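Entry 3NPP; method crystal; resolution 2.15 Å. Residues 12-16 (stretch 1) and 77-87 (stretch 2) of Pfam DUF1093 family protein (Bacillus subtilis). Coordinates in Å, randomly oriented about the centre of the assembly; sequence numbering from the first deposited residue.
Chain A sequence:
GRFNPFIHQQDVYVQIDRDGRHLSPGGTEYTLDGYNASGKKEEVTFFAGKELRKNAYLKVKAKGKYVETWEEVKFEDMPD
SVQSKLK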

ATOM      1  N   VAL A  12      -9.726  -5.688   8.493  1.00 21.76           N
ATOM      2  CA  VAL A  12     -10.538  -6.863   8.254  1.00 21.86           C
ATOM      3  C   VAL A  12     -10.499  -7.729   9.516  1.00 21.51           C
ATOM      4  O   VAL A  12      -9.439  -8.117   9.973  1.00 22.05           O
ATOM      5  N   TYR A  13     -11.658  -8.011  10.069  1.00 22.85           N
ATOM      6  CA  TYR A  13     -11.798  -8.789  11.299  1.00 22.57           C
ATOM      7  C   TYR A  13     -12.095 -10.250  10.944  1.00 23.58           C
ATOM      8  O   TYR A  13     -12.939 -10.528  10.078  1.00 23.60           O
ATOM      9  N   VAL A  14     -11.371 -11.163  11.580  1.00 23.07           N
ATOM     10  CA  VAL A  14     -11.461 -12.592  11.296  1.00 24.11           C
ATOM     11  C   VAL A  14     -11.438 -13.389  12.591  1.00 24.77           C
ATOM     12  O   VAL A  14     -10.986 -12.877  13.647  1.00 23.02           O
ATOM     13  N   GLN A  15     -11.927 -14.628  12.516  1.00 25.50           N
ATOM     14  CA  GLN A  15     -11.679 -15.609  13.556  1.00 26.92           C
ATOM     15  C   GLN A  15     -10.769 -16.680  13.001  1.00 26.88           C
ATOM     16  O   GLN A  15     -10.973 -17.137  11.879  1.00 27.89           O
ATOM     17  N   ILE A  16      -9.817 -17.144  13.811  1.00 27.98           N
ATOM     18  CA  ILE A  16      -8.905 -18.211  13.402  1.00 29.40           C
ATOM     19  C   ILE A  16      -9.685 -19.543  13.513  1.00 32.54           C
ATOM     20  O   ILE A  16      -9.591 -20.269  14.519  1.00 33.38           O
ATOM     21  N   ASP A  77     -14.949  -6.064  21.493  1.00 27.76           N
ATOM     22  CA  ASP A  77     -14.428  -4.794  21.038  1.00 27.42           C
ATOM     23  C   ASP A  77     -14.416  -4.642  19.529  1.00 26.27           C
ATOM     24  O   ASP A  77     -14.024  -3.605  19.056  1.00 25.43           O
HETATM   25  N   MSE A  78     -14.862  -5.654  18.780  1.00 26.28           N
HETATM   26  CA  MSE A  78     -14.946  -5.549  17.335  1.00 24.43           C
HETATM   27  C   MSE A  78     -16.151  -4.679  16.988  1.00 26.04           C
HETATM   28  O   MSE A  78     -17.107  -4.557  17.819  1.00 27.51           O
ATOM     29  N   PRO A  79     -16.194  -4.153  15.754  1.00 25.93           N
ATOM     30  CA  PRO A  79     -17.407  -3.436  15.321  1.00 26.53           C
ATOM     31  C   PRO A  79     -18.717  -4.248  15.496  1.00 28.03           C
ATOM     32  O   PRO A  79     -18.710  -5.476  15.322  1.00 27.31           O
ATOM     33  N   ASP A  80     -19.807  -3.559  15.821  1.00 28.95           N
ATOM     34  CA  ASP A  80     -21.078  -4.231  16.172  1.00 31.99           C
ATOM     35  C   ASP A  80     -21.582  -5.155  15.084  1.00 32.49           C
ATOM     36  O   ASP A  80     -21.926  -6.309  15.372  1.00 32.20           O
ATOM     37  N   SER A  81     -21.591  -4.675  13.835  1.00 33.47           N
ATOM     38  CA  SER A  81     -22.027  -5.519  12.699  1.00 35.25           C
ATOM     39  C   SER A  81     -21.070  -6.658  12.391  1.00 34.19           C
ATOM     40  O   SER A  81     -21.512  -7.700  11.914  1.00 37.06           O
ATOM     41  N   VAL A  82     -19.797  -6.493  12.709  1.00 31.91           N
ATOM     42  CA  VAL A  82     -18.825  -7.580  12.603  1.00 31.10           C
ATOM     43  C   VAL A  82     -19.087  -8.645  13.668  1.00 31.85           C
ATOM     44  O   VAL A  82     -19.092  -9.840  13.348  1.00 31.68           O
ATOM     45  N   GLN A  83     -19.340  -8.222  14.913  1.00 31.87           N
ATOM     46  CA  GLN A  83     -19.758  -9.167  15.977  1.00 33.86           C
ATOM     47  C   GLN A  83     -20.992 -10.040  15.571  1.00 37.19           C
ATOM     48  O   GLN A  83     -20.978 -11.264  15.771  1.00 36.75           O
ATOM     49  N   SER A  84     -22.017  -9.402  14.982  1.00 39.27           N
ATOM     50  CA  SER A  84     -23.220 -10.111  14.472  1.00 42.98           C
ATOM     51  C   SER A  84     -22.927 -11.149  13.410  1.00 43.80           C
ATOM     52  O   SER A  84     -23.570 -12.199  13.391  1.00 46.31           O
ATOM     53  N   LYS A  85     -21.988 -10.840  12.523  1.00 43.23           N
ATOM     54  CA  LYS A  85     -21.607 -11.743  11.424  1.00 44.63           C
ATOM     55  C   LYS A  85     -20.620 -12.841  11.823  1.00 44.97           C
ATOM     56  O   LYS A  85     -20.657 -13.914  11.258  1.00 45.39           O
ATOM     57  N   LEU A  86     -19.735 -12.560  12.782  1.00 45.23           N
ATOM     58  CA  LEU A  86     -18.728 -13.540  13.263  1.00 45.44           C
ATOM     59  C   LEU A  86     -19.137 -14.384  14.494  1.00 48.11           C
ATOM     60  O   LEU A  86     -18.424 -15.331  14.826  1.00 49.43           O
ATOM     61  N   LYS A  87     -20.248 -14.058  15.167  1.00 50.02           N
ATOM     62  CA  LYS A  87     -20.696 -14.833  16.348  1.00 52.76           C
ATOM     63  C   LYS A  87     -20.948 -16.311  16.035  1.00 54.85           C
ATOM     64  O   LYS A  87     -21.324 -16.661  14.912  1.00 55.67           O
ATOM     65  OXT LYS A  87     -20.807 -17.167  16.916  1.00 56.70           O
TER

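When a helix lies against a strand, the strand's alternation decides which side chains can meet it, and the helix answers with residues spaced about one turn apart. The pairing of residues 12-16 with residues 77-87 in this Bacillus subtilis protein is a compact example. The strand 12-15 and the helix 80-86 run in broadly the same direction, 29° apart, with their axes 9.7 Å apart at closest approach. Tyr-13 and Gln-15 direct their CA-to-CB bonds toward the helical stretch, whereas Val-12 and Val-14 point theirs away. From the helix, Val-82 and Leu-86 point toward the strand, one turn apart, and the backbone register follows them: the CA of Tyr-13 lies 7.2 Å from the CA of Val-82, and the CA of Gln-15 lies 7.4 Å from the CA of Leu-86.

The dominant bump is Tyr-13, which has the largest area covered by the opposing stretch. Its chi1 is m and its chi2 85°, a setting that carries the ring back toward the N-terminal end of the helix, into a hollow lined by Met-78, Pro-79 and Val-82. Pro-79, at the N-cap position, lies over one face of the ring. Its CD is 3.4 Å from CZ of Tyr-13 and 3.6 Å from the ring centroid, only 19° off the ring normal, the geometry of a CH-pi contact. A flat aromatic surface thus receives the edge of a pyrrolidine ring, puckered C-gamma exo.

Met-78, a selenomethionine with rotamers m, t and m, approaches the same ring obliquely. Its CG lies 3.9 Å from CD2 of Tyr-13, and its SE is 5.2 Å from the ring centroid. The backbone O of Met-78 accepts a hydrogen bond of 2.9 Å from NE2 of Gln-83, a side chain that does not touch the strand.

Nearer the strand backbone, Val-82 fills the space beside the root of the tyrosine. With chi1 t, it brings CG1 to 3.5 Å from CB of Tyr-13. One turn later Leu-86, with chi1 m and chi2 t, sets CD1 against the strand backbone, 3.9 Å from O of Tyr-13 and 4.2 Å from N of Val-14. CD1 of Leu-86 is also 4.3 Å from CB of Tyr-13. Leu-86 therefore occupies the shallow groove along the main chain, and Val-14 contributes backbone here although its CA-to-CB bond points away.

No direct hydrogen bond joins the two stretches. The polar link comes at the far end, where Gln-15, extended with chi1 and chi2 both t, leaves its OE1 4.2 Å from O of Leu-86. Two carbonyl oxygens cannot pair directly, and a water bridges them: it donates to OE1 of Gln-15 at 2.7 Å and to O of Leu-86 at 3.2 Å. Gln-15 NE2 is hydrogen-bonded elsewhere in the structure.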

ATOM      1  CB  VAL A  12     -10.035  -7.632   7.020  1.00 21.72           C
ATOM      2  CG1 VAL A  12     -10.917  -8.881   6.767  1.00 22.99           C
ATOM      3  CG2 VAL A  12     -10.041  -6.697   5.779  1.00 22.49           C
ATOM      4  CB  TYR A  13     -12.921  -8.212  12.145  1.00 23.57           C
ATOM      5  CG  TYR A  13     -12.585  -6.809  12.639  1.00 24.82           C
ATOM      6  CD1 TYR A  13     -12.836  -5.688  11.832  1.00 23.86           C
ATOM      7  CD2 TYR A  13     -11.958  -6.602  13.902  1.00 23.68           C
ATOM      8  CE1 TYR A  13     -12.519  -4.417  12.254  1.00 24.89           C
ATOM      9  CE2 TYR A  13     -11.639  -5.310  14.334  1.00 24.31           C
ATOM     10  CZ  TYR A  13     -11.921  -4.224  13.507  1.00 25.44           C
ATOM     11  OH  TYR A  13     -11.628  -2.929  13.918  1.00 27.07           O
ATOM     12  CB  VAL A  14     -10.276 -13.064  10.404  1.00 24.62           C
ATOM     13  CG1 VAL A  14     -10.326 -12.383   9.052  1.00 23.37           C
ATOM     14  CG2 VAL A  14      -8.935 -12.857  11.099  1.00 22.60           C
ATOM     15  CB  GLN A  15     -12.995 -16.233  14.078  1.00 27.87           C
ATOM     16  CG  GLN A  15     -12.766 -17.121  15.306  1.00 28.01           C
ATOM     17  CD  GLN A  15     -14.040 -17.619  15.946  1.00 30.63           C
ATOM     18  OE1 GLN A  15     -15.057 -17.774  15.297  1.00 28.60           O
ATOM     19  NE2 GLN A  15     -13.972 -17.877  17.241  1.00 31.14           N
ATOM     20  CB  ILE A  16      -7.568 -18.205  14.226  1.00 29.65           C
ATOM     21  CG1 ILE A  16      -6.911 -16.817  14.229  1.00 28.82           C
ATOM     22  CG2 ILE A  16      -6.539 -19.227  13.647  1.00 27.87           C
ATOM     23  CD1 ILE A  16      -6.701 -16.190  12.843  1.00 26.07           C
ATOM     24  CB  ASP A  77     -12.996  -4.592  21.546  1.00 26.77           C
ATOM     25  CG  ASP A  77     -12.882  -4.821  23.018  1.00 28.20           C
ATOM     26  OD1 ASP A  77     -13.745  -4.286  23.767  1.00 28.86           O
ATOM     27  OD2 ASP A  77     -11.974  -5.584  23.423  1.00 27.70           O
HETATM   28  CB  MSE A  78     -15.099  -6.926  16.709  1.00 24.63           C
HETATM   29  CG  MSE A  78     -13.917  -7.846  16.990  1.00 23.88           C
HETATM   30 SE   MSE A  78     -13.954  -9.491  16.014  0.75 22.01          SE
HETATM   31  CE  MSE A  78     -15.788 -10.112  16.342  1.00 22.76           C
ATOM     32  CB  PRO A  79     -17.150  -3.200  13.853  1.00 25.35           C
ATOM     33  CG  PRO A  79     -15.664  -3.088  13.758  1.00 25.78           C
ATOM     34  CD  PRO A  79     -15.127  -4.076  14.735  1.00 25.34           C
ATOM     35  CB  ASP A  80     -22.198  -3.208  16.508  1.00 33.66           C
ATOM     36  CG  ASP A  80     -22.183  -2.746  17.972  1.00 38.95           C
ATOM     37  OD1 ASP A  80     -21.141  -2.917  18.662  1.00 42.56           O
ATOM     38  OD2 ASP A  80     -23.247  -2.202  18.436  1.00 45.98           O
ATOM     39  CB  SER A  81     -22.305  -4.715  11.430  1.00 36.08           C
ATOM     40  OG  SER A  81     -23.314  -3.726  11.629  1.00 40.32           O
ATOM     41  CB  VAL A  82     -17.381  -7.064  12.704  1.00 29.43           C
ATOM     42  CG1 VAL A  82     -16.395  -8.219  12.756  1.00 28.31           C
ATOM     43  CG2 VAL A  82     -17.090  -6.132  11.536  1.00 28.87           C
ATOM     44  CB  GLN A  83     -20.084  -8.433  17.281  1.00 34.10           C
ATOM     45  CG  GLN A  83     -18.906  -7.750  17.987  1.00 30.99           C
ATOM     46  CD  GLN A  83     -19.315  -7.137  19.329  1.00 33.39           C
ATOM     47  OE1 GLN A  83     -20.202  -7.650  19.997  1.00 34.92           O
ATOM     48  NE2 GLN A  83     -18.671  -6.042  19.721  1.00 30.74           N
ATOM     49  CB  SER A  84     -24.239  -9.130  13.891  1.00 43.55           C
ATOM     50  OG  SER A  84     -24.751  -8.296  14.907  1.00 47.54           O
ATOM     51  CB  LYS A  85     -21.071 -10.942  10.223  1.00 44.08           C
ATOM     52  CG  LYS A  85     -22.205 -10.413   9.291  1.00 47.56           C
ATOM     53  CD  LYS A  85     -21.885  -9.037   8.710  1.00 49.26           C
ATOM     54  CE  LYS A  85     -23.055  -8.454   7.889  1.00 52.51           C
ATOM     55  NZ  LYS A  85     -22.666  -7.105   7.315  1.00 50.98           N
ATOM     56  CB  LEU A  86     -17.384 -12.823  13.563  1.00 43.31           C
ATOM     57  CG  LEU A  86     -16.536 -12.343  12.391  1.00 40.91           C
ATOM     58  CD1 LEU A  86     -15.259 -11.740  12.932  1.00 37.97           C
ATOM     59  CD2 LEU A  86     -16.212 -13.468  11.421  1.00 39.25           C
ATOM     60  CB  LYS A  87     -21.982 -14.240  16.960  1.00 53.92           C
ATOM     61  CG  LYS A  87     -23.218 -14.378  16.075  1.00 56.69           C
ATOM     62  CD  LYS A  87     -24.360 -13.482  16.537  1.00 60.01           C
ATOM     63  CE  LYS A  87     -25.639 -13.777  15.736  1.00 62.37           C
ATOM     64  NZ  LYS A  87     -26.511 -12.574  15.625  1.00 64.48           N
TER
HETATM   65  O   HOH W   1     -16.287 -16.874  13.065  1.00 43.23           O